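Local coordinates for protein pectate lyase (Paenibacillus sp. 0602, PDB 5GT5) that catalyses the eliminative cleavage of pectate and probably also of partly methylated pectin, probably attacking within the chain with calcium as the likely cofactor, at residues A[3-6]-A[7-10]; A[81-84]-A[85-88]; A[206-209]-A[210-213]; A[434-437]-A[438-442]. The protein carries 1 engineered substitution. All coordinates share one frame; numbering follows the deposited sequence.

The four contacts are local turns and helix pieces that form two pairs on a right-handed parallel beta-helix, the fold of polysaccharide lyase family 1. Contacts 1 and 4, near the two chain ends, have centres about 13 Å apart and touch: Y7 CE2 lies 3.6 Å from L434 CD1. Contacts 2 and 3 have centres about 11 Å apart, joined by a probable hydrogen bond of 3.1 Å between Q207 NE2 and T82 O. Contacts 1 and 2, across the chain centre from each other, are about 40 Å apart between centres. Contact 2 comes nearest a functional region, the L86 side chain lying about 12 Å from that of D174, a likely calcium ligand.

Contact 1: A[3-6]-A[7-10]; sequences GNAD and YNLT
Residues N4 to Y7 coil through a short 3-10 turn before the chain opens into a loop: N8 N donates to A5 O over 3.1 Å at an N-H...O angle of 166°, while the 2.9 Å bond from Y7 N to N4 O is less certain because Y7 N is modelled too close to a neighbour. With CG opposite its own carbonyl carbon (chi1 -58°), the Y7 side chain runs back along the turn. Its CB comes to 3.3 Å from N4 O and its CE2 to 3.7 Å from N4 OD1, with the N4 amide tilted 38° from the ring. Beyond the turn, W190 and H166 each make an edge-to-face contact with this ring, and Y7 OH bonds to R422. An alanine in place of Y7 is likely to leave R422 without this hydroxyl and open a gap between N4, W190 and H166. N8 curls back over the turn, bringing CG to 3.2 Å from A5 O, and its OD1 accepts from the backbone N of Y446, tying the N-terminal turn to the C-terminal residue. Water 1 bridges the exit of the turn, donating to D6 O and to N8 O, each at 2.7 Å.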
ATOM      1  N   GLY A   3      -0.843  26.211  15.514  1.00 60.53           N
ATOM      2  CA  GLY A   3      -1.566  24.979  15.563  1.00 35.20           C
ATOM      3  C   GLY A   3      -1.652  24.207  14.262  1.00 35.70           C
ATOM      4  O   GLY A   3      -2.465  23.352  14.189  1.00 23.51           O
ATOM      5  N   ASN A   4      -0.849  24.561  13.282  1.00 26.70           N
ATOM      6  CA  ASN A   4      -0.963  23.912  12.004  1.00 23.04           C
ATOM      7  C   ASN A   4      -0.741  22.420  12.063  1.00 18.59           C
ATOM      8  O   ASN A   4      -1.111  21.752  11.170  1.00 15.69           O
ATOM      9  CB  ASN A   4      -0.060  24.549  10.962  1.00 18.33           C
ATOM     10  CG  ASN A   4      -0.604  25.882  10.435  1.00 27.80           C
ATOM     11  OD1 ASN A   4      -1.727  26.231  10.660  1.00 25.90           O
ATOM     12  ND2 ASN A   4       0.201  26.583   9.739  1.00 24.46           N
ATOM     13  N   ALA A   5      -0.110  21.905  13.098  1.00 17.52           N
ATOM     14  CA  ALA A   5       0.023  20.471  13.247  1.00 17.50           C
ATOM     15  C   ALA A   5      -1.352  19.792  13.407  1.00 14.10           C
ATOM     16  O   ALA A   5      -1.441  18.632  13.210  1.00 13.91           O
ATOM     17  CB  ALA A   5       0.892  20.123  14.395  1.00 22.55           C
ATOM     18  N   ASP A   6      -2.365  20.575  13.766  1.00 15.48           N
ATOM     19  CA  ASP A   6      -3.739  20.086  13.807  1.00 16.46           C
ATOM     20  C   ASP A   6      -4.149  19.557  12.431  1.00 15.95           C
ATOM     21  O   ASP A   6      -5.046  18.770  12.290  1.00 13.84           O
ATOM     22  CB  ASP A   6      -4.717  21.178  14.233  1.00 17.89           C
ATOM     23  CG  ASP A   6      -4.469  21.663  15.607  1.00 20.50           C
ATOM     24  OD1 ASP A   6      -3.846  20.948  16.323  1.00 29.33           O
ATOM     25  OD2 ASP A   6      -4.899  22.744  15.873  1.00 26.93           O
ATOM     26  N   TYR A   7      -3.452  20.057  11.431  1.00 10.21           N
ATOM     27  CA  TYR A   7      -3.725  19.708  10.041  1.00  9.11           C
ATOM     28  C   TYR A   7      -2.896  18.564   9.458  1.00  9.01           C
ATOM     29  O   TYR A   7      -3.056  18.227   8.293  1.00  9.84           O
ATOM     30  CB  TYR A   7      -3.584  20.950   9.146  1.00  8.57           C
ATOM     31  CG  TYR A   7      -4.499  22.049   9.575  1.00  8.68           C
ATOM     32  CD1 TYR A   7      -5.806  21.800   9.867  1.00  9.47           C
ATOM     33  CD2 TYR A   7      -4.044  23.340   9.710  1.00  9.61           C
ATOM     34  CE1 TYR A   7      -6.642  22.801  10.282  1.00 10.25           C
ATOM     35  CE2 TYR A   7      -4.875  24.354  10.076  1.00 10.56           C
ATOM     36  CZ  TYR A   7      -6.175  24.098  10.369  1.00 10.56           C
ATOM     37  OH  TYR A   7      -7.025  25.077  10.737  1.00 14.36           O
ATOM     38  N   ASN A   8      -2.074  17.953  10.284  1.00  8.94           N
ATOM     39  CA  ASN A   8      -1.277  16.813   9.835  1.00 11.79           C
ATOM     40  C   ASN A   8      -2.120  15.683   9.269  1.00  9.17           C
ATOM     41  O   ASN A   8      -3.222  15.414   9.757  1.00  9.24           O
ATOM     42  CB  ASN A   8      -0.452  16.199  10.975  1.00  9.05           C
ATOM     43  CG  ASN A   8       0.722  17.045  11.379  1.00 14.98           C
ATOM     44  OD1 ASN A   8       0.953  18.126  10.831  1.00 14.37           O
ATOM     45  ND2 ASN A   8       1.407  16.601  12.422  1.00 15.11           N
ATOM     46  N   LEU A   9      -1.566  15.003   8.274  1.00  8.86           N
ATOM     47  CA  LEU A   9      -2.105  13.721   7.833  1.00  8.78           C
ATOM     48  C   LEU A   9      -2.008  12.709   8.974  1.00 10.09           C
ATOM     49  O   LEU A   9      -0.939  12.538   9.571  1.00 12.16           O
ATOM     50  CB  LEU A   9      -1.311  13.229   6.621  1.00  9.61           C
ATOM     51  CG  LEU A   9      -1.527  11.770   6.208  1.00 10.31           C
ATOM     52  CD1 LEU A   9      -2.982  11.514   5.776  1.00 11.20           C
ATOM     53  CD2 LEU A   9      -0.595  11.474   5.045  1.00 10.14           C
ATOM     54  N   THR A  10      -3.133  12.075   9.301  1.00  8.52           N
ATOM     55  CA  THR A  10      -3.160  10.982  10.279  1.00  7.89           C
ATOM     56  C   THR A  10      -3.957   9.814   9.714  1.00  7.61           C
ATOM     57  O   THR A  10      -4.561   9.900   8.637  1.00  9.51           O
ATOM     58  CB  THR A  10      -3.835  11.411  11.579  1.00  9.70           C
ATOM     59  OG1 THR A  10      -5.229  11.616  11.309  1.00 10.19           O
ATOM     60  CG2 THR A  10      -3.261  12.713  12.107  1.00 12.22           C
TER
HETATM   61  O   HOH W   1      -4.811  16.132  11.823  1.00 16.01           O

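Contact 2: A[81-84]-A[85-88]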
ATOM      1  N   LEU A  81     -31.580  13.144 -16.359  1.00  8.57           N
ATOM      2  CA  LEU A  81     -32.971  12.939 -16.775  1.00  9.65           C
ATOM      3  C   LEU A  81     -33.922  14.022 -16.315  1.00 12.16           C
ATOM      4  O   LEU A  81     -35.022  14.129 -16.867  1.00 14.04           O
ATOM      5  CB  LEU A  81     -33.482  11.608 -16.218  1.00 10.36           C
ATOM      6  CG  LEU A  81     -32.575  10.410 -16.506  1.00 11.98           C
ATOM      7  CD1 LEU A  81     -33.035   9.112 -15.821  1.00 13.77           C
ATOM      8  CD2 LEU A  81     -32.459  10.235 -18.022  1.00 15.53           C
ATOM      9  N   THR A  82     -33.542  14.800 -15.299  1.00  7.82           N
ATOM     10  CA  THR A  82     -34.515  15.712 -14.657  1.00  7.87           C
ATOM     11  C   THR A  82     -34.034  17.119 -14.319  1.00  8.09           C
ATOM     12  O   THR A  82     -34.820  18.056 -14.371  1.00 10.24           O
ATOM     13  CB  THR A  82     -35.073  15.116 -13.335  1.00  8.73           C
ATOM     14  OG1 THR A  82     -33.944  14.792 -12.495  1.00  8.69           O
ATOM     15  CG2 THR A  82     -35.941  13.861 -13.591  1.00  9.56           C
ATOM     16  N   HIS A  83     -32.765  17.306 -13.964  1.00  8.03           N
ATOM     17  CA  HIS A  83     -32.355  18.649 -13.560  1.00  7.12           C
ATOM     18  C   HIS A  83     -32.192  19.542 -14.788  1.00  8.26           C
ATOM     19  O   HIS A  83     -31.443  19.180 -15.702  1.00  9.81           O
ATOM     20  CB  HIS A  83     -31.066  18.665 -12.728  1.00  7.86           C
ATOM     21  CG  HIS A  83     -30.904  19.909 -11.919  1.00  8.86           C
ATOM     22  ND1 HIS A  83     -30.708  21.157 -12.492  1.00  9.21           N
ATOM     23  CD2 HIS A  83     -30.960  20.107 -10.584  1.00 10.27           C
ATOM     24  CE1 HIS A  83     -30.638  22.062 -11.529  1.00  7.64           C
ATOM     25  NE2 HIS A  83     -30.800  21.452 -10.363  1.00  8.85           N
ATOM     26  N   PRO A  84     -32.890  20.685 -14.811  1.00  8.81           N
ATOM     27  CA  PRO A  84     -32.816  21.521 -16.024  1.00  9.80           C
ATOM     28  C   PRO A  84     -31.390  21.967 -16.395  1.00 11.72           C
ATOM     29  O   PRO A  84     -31.076  22.074 -17.579  1.00 13.14           O
ATOM     30  CB  PRO A  84     -33.700  22.724 -15.671  1.00 14.67           C
ATOM     31  CG  PRO A  84     -33.763  22.767 -14.177  1.00 12.55           C
ATOM     32  CD  PRO A  84     -33.722  21.295 -13.757  1.00 10.54           C
ATOM     33  N   VAL A  85     -30.532  22.192 -15.406  1.00  8.85           N
ATOM     34  CA  VAL A  85     -29.169  22.624 -15.696  1.00  9.84           C
ATOM     35  C   VAL A  85     -28.374  21.458 -16.253  1.00 10.32           C
ATOM     36  O   VAL A  85     -27.683  21.598 -17.251  1.00 10.21           O
ATOM     37  CB  VAL A  85     -28.492  23.206 -14.453  1.00  9.40           C
ATOM     38  CG1 VAL A  85     -27.015  23.467 -14.706  1.00 11.85           C
ATOM     39  CG2 VAL A  85     -29.191  24.503 -14.013  1.00 10.69           C
ATOM     40  N   LEU A  86     -28.464  20.305 -15.595  1.00 10.01           N
ATOM     41  CA  LEU A  86     -27.663  19.154 -15.984  1.00  8.51           C
ATOM     42  C   LEU A  86     -28.083  18.595 -17.333  1.00 10.72           C
ATOM     43  O   LEU A  86     -27.264  18.003 -18.040  1.00 10.12           O
ATOM     44  CB  LEU A  86     -27.690  18.086 -14.876  1.00  8.47           C
ATOM     45  CG  LEU A  86     -27.154  18.539 -13.520  1.00  8.56           C
ATOM     46  CD1 LEU A  86     -27.180  17.353 -12.548  1.00  8.09           C
ATOM     47  CD2 LEU A  86     -25.719  19.024 -13.680  1.00  8.95           C
ATOM     48  N   LYS A  87     -29.359  18.762 -17.697  1.00 10.68           N
ATOM     49  CA  LYS A  87     -29.795  18.336 -19.025  1.00 13.63           C
ATOM     50  C   LYS A  87     -29.060  19.105 -20.125  1.00 13.39           C
ATOM     51  O   LYS A  87     -28.828  18.561 -21.216  1.00 18.76           O
ATOM     52  CB  LYS A  87     -31.315  18.476 -19.177  1.00 14.65           C
ATOM     53  CG  LYS A  87     -32.039  17.418 -18.401  1.00 13.66           C
ATOM     54  CD  LYS A  87     -33.558  17.585 -18.323  1.00 22.64           C
ATOM     55  CE  LYS A  87     -34.214  17.172 -19.615  1.00 26.16           C
ATOM     56  NZ  LYS A  87     -35.712  17.123 -19.497  1.00 30.09           N
ATOM     57  N   GLN A  88     -28.687  20.353 -19.838  1.00 10.01           N
ATOM     58  CA  GLN A  88     -27.879  21.160 -20.750  1.00 10.66           C
ATOM     59  C   GLN A  88     -26.399  20.839 -20.655  1.00 15.09           C
ATOM     60  O   GLN A  88     -25.751  20.626 -21.674  1.00 17.46           O
ATOM     61  CB  GLN A  88     -28.096  22.640 -20.475  1.00 15.62           C
ATOM     62  CG  GLN A  88     -29.525  23.107 -20.699  1.00 22.28           C
ATOM     63  CD  GLN A  88     -29.718  24.552 -20.261  1.00 44.72           C
ATOM     64  OE1 GLN A  88     -28.982  25.445 -20.696  1.00 56.03           O
ATOM     65  NE2 GLN A  88     -30.699  24.789 -19.389  1.00 49.12           N
TER
HETATM   66  O   HOH W   2     -37.497  16.106 -17.741  1.00 32.23           O
HETATM   67  O   HOH W   3     -36.375  18.298 -16.453  1.00 30.75           O
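H83, at the N-cap of helix 84-89, accepts V85 N on ring atom ND1 (3.1 Å), while its carbonyl takes the first helical bond, from K87 N at 2.9 Å. V85 N lies only 3° out of the imidazole plane, which identifies an in-plane approach to the ring edge. CG of H83 stands anti to its backbone N (chi1 -159°), and this carries ND1 forward beneath the first turn. The other ring nitrogen, NE2, bonds to W203 O, consistent with a neutral ring protonated at NE2 and accepting at ND1. A leucine in place of H83 would probably leave V85 N and W203 O without these partners and weaken the start of the helix. Further along, Q88 NE2 reaches P84 O at 3.3 Å from well above the carbonyl plane. K87 CG passes 3.3 Å from H83 O, and the bend at chi3 (77°) then turns the chain end toward L81, where NZ donates to water 2 at 2.7 Å and the water to L81 O. Packing completes the cap: V85 CG2 lies 3.8 Å from H83 CE1, and L86 CG lies 4.0 Å from H83 CB. The H83 ring stacks on W203 of helix 203-212, which V85 and L86 also touch, while L86 reaches H114 and W151 in adjoining loops; helix 84-89 thus lies against helix 203-212.

Contact 3: A[206-209]-A[210-213]; sequences RQIN and EMEA
Two bends bring M211 back against Q207 and I208 on the last turns of helix 203-212. M211 folds at chi3 (-66°), which places its methyl CE 4.1 Å from both I208 CD1 and Q207 CG. Q207 leaves with CG anti to its backbone N and folds at chi2 (71°), which sets its NE2 4.0 Å from M211 CG. These separations describe van der Waals packing on the buried side of the helix; the Q207 amide is bonded at both ends, OE1 to W138 N and NE2 to T82 O. The backbone supplies the frame by regular i to i+4 bonds. E212 N donates to I208 O at 2.9 Å with an N-H...O angle of 158°, E210 N to R206 O at 3.3 Å, and A213 N to N209 O at 3.2 Å. The bond from M211 N to Q207 O is weak at 3.4 Å. E212 carries its carboxylate away from R206-N209 toward helix 219-225, where OE1 salt-bridges R225 and hydrogen-bonds Y221 OH. Around the helix, I208 packs on K233, I236 and I237 of helix 233-241, both I208 and M211 meet Y221, and Q207 and E210 touch P84 at the start of helix 84-89.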
ATOM      1  N   ARG A 206     -34.137  25.059  -7.712  1.00  8.50           N
ATOM      2  CA  ARG A 206     -34.192  25.100  -9.165  1.00  9.18           C
ATOM      3  C   ARG A 206     -34.755  23.818  -9.754  1.00  9.52           C
ATOM      4  O   ARG A 206     -35.567  23.850 -10.673  1.00  8.77           O
ATOM      5  CB  ARG A 206     -32.838  25.410  -9.779  1.00 10.13           C
ATOM      6  CG  ARG A 206     -32.551  26.902  -9.815  1.00 12.15           C
ATOM      7  CD  ARG A 206     -31.122  27.197 -10.267  1.00 16.51           C
ATOM      8  NE  ARG A 206     -30.255  27.169  -9.110  1.00 16.56           N
ATOM      9  CZ  ARG A 206     -28.925  27.103  -9.165  1.00 27.08           C
ATOM     10  NH1 ARG A 206     -28.307  27.063 -10.347  1.00 19.72           N
ATOM     11  NH2 ARG A 206     -28.218  27.070  -8.032  1.00 14.96           N
ATOM     12  N   GLN A 207     -34.376  22.671  -9.185  1.00  7.74           N
ATOM     13  CA  GLN A 207     -34.955  21.421  -9.663  1.00  8.51           C
ATOM     14  C   GLN A 207     -36.470  21.374  -9.407  1.00  6.14           C
ATOM     15  O   GLN A 207     -37.249  20.975 -10.275  1.00  8.56           O
ATOM     16  CB  GLN A 207     -34.270  20.246  -8.934  1.00  6.95           C
ATOM     17  CG  GLN A 207     -34.923  18.860  -9.141  1.00  7.38           C
ATOM     18  CD  GLN A 207     -34.702  18.360 -10.539  1.00  8.12           C
ATOM     19  OE1 GLN A 207     -33.759  17.610 -10.785  1.00  7.61           O
ATOM     20  NE2 GLN A 207     -35.543  18.803 -11.485  1.00  8.61           N
ATOM     21  N   ILE A 208     -36.882  21.739  -8.200  1.00  5.87           N
ATOM     22  CA  ILE A 208     -38.303  21.655  -7.860  1.00  7.95           C
ATOM     23  C   ILE A 208     -39.131  22.663  -8.683  1.00  8.57           C
ATOM     24  O   ILE A 208     -40.217  22.324  -9.160  1.00  8.68           O
ATOM     25  CB  ILE A 208     -38.549  21.792  -6.354  1.00  5.98           C
ATOM     26  CG1 ILE A 208     -38.498  20.420  -5.662  1.00 12.51           C
ATOM     27  CG2 ILE A 208     -39.963  22.278  -6.075  1.00 11.23           C
ATOM     28  CD1 ILE A 208     -37.179  19.685  -5.771  1.00 12.81           C
ATOM     29  N   ASN A 209     -38.599  23.865  -8.897  1.00  9.60           N
ATOM     30  CA  ASN A 209     -39.337  24.857  -9.700  1.00 11.24           C
ATOM     31  C   ASN A 209     -39.644  24.364 -11.102  1.00 11.35           C
ATOM     32  O   ASN A 209     -40.761  24.584 -11.629  1.00 12.41           O
ATOM     33  CB  ASN A 209     -38.563  26.176  -9.767  1.00  9.12           C
ATOM     34  CG  ASN A 209     -38.644  26.970  -8.503  1.00  9.17           C
ATOM     35  OD1 ASN A 209     -39.444  26.682  -7.604  1.00 11.80           O
ATOM     36  ND2 ASN A 209     -37.795  28.001  -8.415  1.00 15.41           N
ATOM     37  N   GLU A 210     -38.688  23.677 -11.716  1.00  8.04           N
ATOM     38  CA  GLU A 210     -38.901  23.122 -13.050  1.00  9.74           C
ATOM     39  C   GLU A 210     -40.087  22.162 -13.038  1.00 14.45           C
ATOM     40  O   GLU A 210     -40.947  22.195 -13.935  1.00 11.45           O
ATOM     41  CB  GLU A 210     -37.623  22.432 -13.554  1.00 12.33           C
ATOM     42  CG  GLU A 210     -37.712  21.772 -14.942  1.00 14.53           C
ATOM     43  CD  GLU A 210     -37.877  22.773 -16.076  1.00 26.40           C
ATOM     44  OE1 GLU A 210     -37.357  23.917 -15.964  1.00 28.44           O
ATOM     45  OE2 GLU A 210     -38.539  22.412 -17.080  1.00 28.81           O
ATOM     46  N   MET A 211     -40.157  21.312 -12.022  1.00  9.59           N
ATOM     47  CA  MET A 211     -41.223  20.317 -11.976  1.00  8.83           C
ATOM     48  C   MET A 211     -42.559  20.943 -11.632  1.00  9.53           C
ATOM     49  O   MET A 211     -43.588  20.497 -12.141  1.00 10.57           O
ATOM     50  CB  MET A 211     -40.852  19.199 -10.991  1.00  8.49           C
ATOM     51  CG  MET A 211     -39.566  18.474 -11.429  1.00  7.29           C
ATOM     52  SD  MET A 211     -39.222  16.997 -10.476  1.00  9.84           S
ATOM     53  CE  MET A 211     -38.890  17.700  -8.880  1.00  9.30           C
ATOM     54  N   GLU A 212     -42.550  21.950 -10.765  1.00  8.75           N
ATOM     55  CA  GLU A 212     -43.780  22.627 -10.363  1.00  8.64           C
ATOM     56  C   GLU A 212     -44.470  23.246 -11.570  1.00 11.36           C
ATOM     57  O   GLU A 212     -45.698  23.291 -11.617  1.00 11.54           O
ATOM     58  CB  GLU A 212     -43.490  23.652  -9.259  1.00  8.62           C
ATOM     59  CG  GLU A 212     -44.719  24.378  -8.718  1.00 10.25           C
ATOM     60  CD  GLU A 212     -45.657  23.502  -7.922  1.00 12.91           C
ATOM     61  OE1 GLU A 212     -45.294  22.365  -7.552  1.00 11.36           O
ATOM     62  OE2 GLU A 212     -46.782  23.971  -7.635  1.00 13.75           O
ATOM     63  N   ALA A 213     -43.684  23.680 -12.544  1.00 12.92           N
ATOM     64  CA  ALA A 213     -44.192  24.302 -13.765  1.00 13.64           C
ATOM     65  C   ALA A 213     -44.667  23.292 -14.800  1.00 17.76           C
ATOM     66  O   ALA A 213     -45.282  23.667 -15.805  1.00 20.10           O
ATOM     67  CB  ALA A 213     -43.111  25.200 -14.373  1.00 13.67           C
TER

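Contact 4: A[434-437]-A[438-442]; sequences LSWS and KDNWL
Near the C-terminus, S437 to L442 form a helical run of successive i to i+3 turns that folds W436 and W441 together. N440 N donates to S437 O at 2.9 Å, and the run continues with bonds from W441 N to K438 O and from L442 N to D439 O. The first of these turn bonds sets the N440 backbone, and with it CB, over the W436 ring: CB makes a CH-pi contact, 3.3 Å from the centroid of the five-membered ring and 11° off the normal. S437 O is gripped twice, since N440 ND2 also donates to it at 2.9 Å from the same face of the carbonyl plane; this second bond holds the amide, while its OD1 accepts from K443 NZ. S437 OG, held between its backbone N and carbonyl carbon (chi1 57°), donates to D439 OD1 at 2.6 Å on that oxygen's syn lone pair. L434 CD1 covers the opposite face of the W436 indole toward its rim. W436 and W441 form a T-shaped pair, planes 73° apart: W436 presents its edge, and NE1 stands 3.2 Å from W441 CE2, over the W441 face. Water 4 lies in the plane of the W441 ring, at its edge, accepts from NE1 at 3.0 Å and probably donates to L434 O. L434 CB, in turn, packs on W441 CZ2 at 3.9 Å. Y446 stacks on W436, and H166 meets W441 edge-to-face. K438 NZ forms salt bridges to E24 and to E53 of strand 51-54, while K438 and L442 rest on F105 of strand 102-106, so the run lies against the wall of the beta-helix.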
ATOM      1  N   LEU A 434      -8.878  27.586   4.823  1.00 30.00           N
ATOM      2  CA  LEU A 434      -7.511  27.855   5.183  1.00 30.00           C
ATOM      3  C   LEU A 434      -6.866  28.630   4.123  1.00 30.00           C
ATOM      4  O   LEU A 434      -6.877  28.241   3.012  1.00 30.00           O
ATOM      5  CB  LEU A 434      -6.686  26.602   5.301  1.00 20.00           C
ATOM      6  CG  LEU A 434      -6.532  25.972   6.584  1.00 20.00           C
ATOM      7  CD1 LEU A 434      -5.616  24.785   6.539  1.00 20.00           C
ATOM      8  CD2 LEU A 434      -6.124  26.942   7.630  1.00 20.00           C
ATOM      9  N   SER A 435      -6.262  29.719   4.522  1.00 28.68           N
ATOM     10  CA  SER A 435      -5.604  30.576   3.627  1.00 25.40           C
ATOM     11  C   SER A 435      -4.219  30.574   4.192  1.00 28.00           C
ATOM     12  O   SER A 435      -3.988  31.078   5.251  1.00 40.14           O
ATOM     13  CB  SER A 435      -6.237  32.014   3.640  1.00 31.06           C
ATOM     14  OG  SER A 435      -7.600  32.015   3.194  1.00 32.43           O
ATOM     15  N   TRP A 436      -3.353  29.873   3.542  1.00 16.74           N
ATOM     16  CA  TRP A 436      -1.920  29.864   3.788  1.00 13.09           C
ATOM     17  C   TRP A 436      -1.273  29.760   2.424  1.00 14.59           C
ATOM     18  O   TRP A 436      -1.966  29.564   1.418  1.00 14.53           O
ATOM     19  CB  TRP A 436      -1.494  28.708   4.707  1.00 13.00           C
ATOM     20  CG  TRP A 436      -2.004  27.311   4.350  1.00 15.78           C
ATOM     21  CD1 TRP A 436      -2.583  26.912   3.176  1.00 13.17           C
ATOM     22  CD2 TRP A 436      -1.959  26.152   5.190  1.00 11.13           C
ATOM     23  NE1 TRP A 436      -2.880  25.574   3.233  1.00 12.25           N
ATOM     24  CE2 TRP A 436      -2.515  25.082   4.465  1.00 11.10           C
ATOM     25  CE3 TRP A 436      -1.486  25.910   6.488  1.00 10.88           C
ATOM     26  CZ2 TRP A 436      -2.629  23.799   4.996  1.00 10.32           C
ATOM     27  CZ3 TRP A 436      -1.584  24.646   7.008  1.00 12.64           C
ATOM     28  CH2 TRP A 436      -2.157  23.602   6.276  1.00 10.91           C
ATOM     29  N   SER A 437       0.043  29.900   2.372  1.00 14.12           N
ATOM     30  CA  SER A 437       0.716  29.852   1.079  1.00 12.51           C
ATOM     31  C   SER A 437       0.457  28.493   0.440  1.00 13.63           C
ATOM     32  O   SER A 437       0.393  27.470   1.138  1.00 13.35           O
ATOM     33  CB  SER A 437       2.222  30.160   1.195  1.00 13.66           C
ATOM     34  OG  SER A 437       2.869  29.281   2.082  1.00 17.42           O
ATOM     35  N   LYS A 438       0.265  28.480  -0.877  1.00 15.66           N
ATOM     36  CA  LYS A 438      -0.310  27.286  -1.506  1.00 16.58           C
ATOM     37  C   LYS A 438       0.590  26.057  -1.427  1.00 16.57           C
ATOM     38  O   LYS A 438       0.096  24.927  -1.548  1.00 17.77           O
ATOM     39  CB  LYS A 438      -0.774  27.567  -2.938  1.00 14.25           C
ATOM     40  CG  LYS A 438       0.350  27.861  -3.912  1.00 13.19           C
ATOM     41  CD  LYS A 438      -0.210  28.145  -5.275  1.00 18.63           C
ATOM     42  CE  LYS A 438       0.897  28.428  -6.284  1.00 22.02           C
ATOM     43  NZ  LYS A 438       0.308  28.759  -7.623  1.00 14.79           N
ATOM     44  N   ASP A 439       1.890  26.246  -1.186  1.00 15.35           N
ATOM     45  CA  ASP A 439       2.791  25.097  -1.022  1.00 11.95           C
ATOM     46  C   ASP A 439       2.362  24.225   0.174  1.00 13.74           C
ATOM     47  O   ASP A 439       2.687  23.038   0.235  1.00 13.18           O
ATOM     48  CB  ASP A 439       4.238  25.557  -0.859  1.00 16.79           C
ATOM     49  CG  ASP A 439       4.422  26.401   0.368  1.00 16.72           C
ATOM     50  OD1 ASP A 439       3.767  27.460   0.433  1.00 20.87           O
ATOM     51  OD2 ASP A 439       5.207  26.014   1.262  1.00 30.50           O
ATOM     52  N   ASN A 440       1.622  24.808   1.119  1.00 10.79           N
ATOM     53  CA  ASN A 440       1.194  24.041   2.261  1.00  9.14           C
ATOM     54  C   ASN A 440       0.215  22.937   1.922  1.00  8.20           C
ATOM     55  O   ASN A 440       0.083  21.981   2.694  1.00  9.53           O
ATOM     56  CB  ASN A 440       0.594  24.967   3.297  1.00 10.39           C
ATOM     57  CG  ASN A 440       1.646  25.778   3.992  1.00 15.28           C
ATOM     58  OD1 ASN A 440       2.419  25.237   4.785  1.00 16.44           O
ATOM     59  ND2 ASN A 440       1.675  27.093   3.715  1.00 14.93           N
ATOM     60  N   TRP A 441      -0.468  23.082   0.793  1.00  9.58           N
ATOM     61  CA  TRP A 441      -1.399  22.056   0.338  1.00  9.49           C
ATOM     62  C   TRP A 441      -0.697  20.786  -0.136  1.00  9.99           C
ATOM     63  O   TRP A 441      -1.318  19.717  -0.197  1.00 11.25           O
ATOM     64  CB  TRP A 441      -2.349  22.592  -0.744  1.00 10.58           C
ATOM     65  CG  TRP A 441      -3.325  23.585  -0.203  1.00  8.87           C
ATOM     66  CD1 TRP A 441      -3.422  24.905  -0.543  1.00  8.10           C
ATOM     67  CD2 TRP A 441      -4.320  23.361   0.816  1.00  7.90           C
ATOM     68  NE1 TRP A 441      -4.405  25.513   0.183  1.00  8.82           N
ATOM     69  CE2 TRP A 441      -4.983  24.592   1.020  1.00  9.26           C
ATOM     70  CE3 TRP A 441      -4.722  22.237   1.568  1.00  7.87           C
ATOM     71  CZ2 TRP A 441      -6.024  24.746   1.937  1.00  7.88           C
ATOM     72  CZ3 TRP A 441      -5.759  22.388   2.490  1.00  6.82           C
ATOM     73  CH2 TRP A 441      -6.395  23.638   2.675  1.00  7.35           C
ATOM     74  N   LEU A 442       0.600  20.872  -0.411  1.00 10.08           N
ATOM     75  CA  LEU A 442       1.376  19.711  -0.832  1.00  8.32           C
ATOM     76  C   LEU A 442       1.987  18.946   0.331  1.00  8.11           C
ATOM     77  O   LEU A 442       2.431  17.820   0.159  1.00 10.09           O
ATOM     78  CB  LEU A 442       2.508  20.161  -1.772  1.00 10.81           C
ATOM     79  CG  LEU A 442       2.103  20.939  -3.023  1.00 11.39           C
ATOM     80  CD1 LEU A 442       3.339  21.142  -3.933  1.00 13.56           C
ATOM     81  CD2 LEU A 442       0.983  20.273  -3.785  1.00 14.93           C
TER
HETATM   82  O   HOH W   4      -5.106  28.303   0.871  1.00 15.13           O
HETATM   83  O   HOH W   5      -3.387  28.511  -0.982  1.00 23.11           O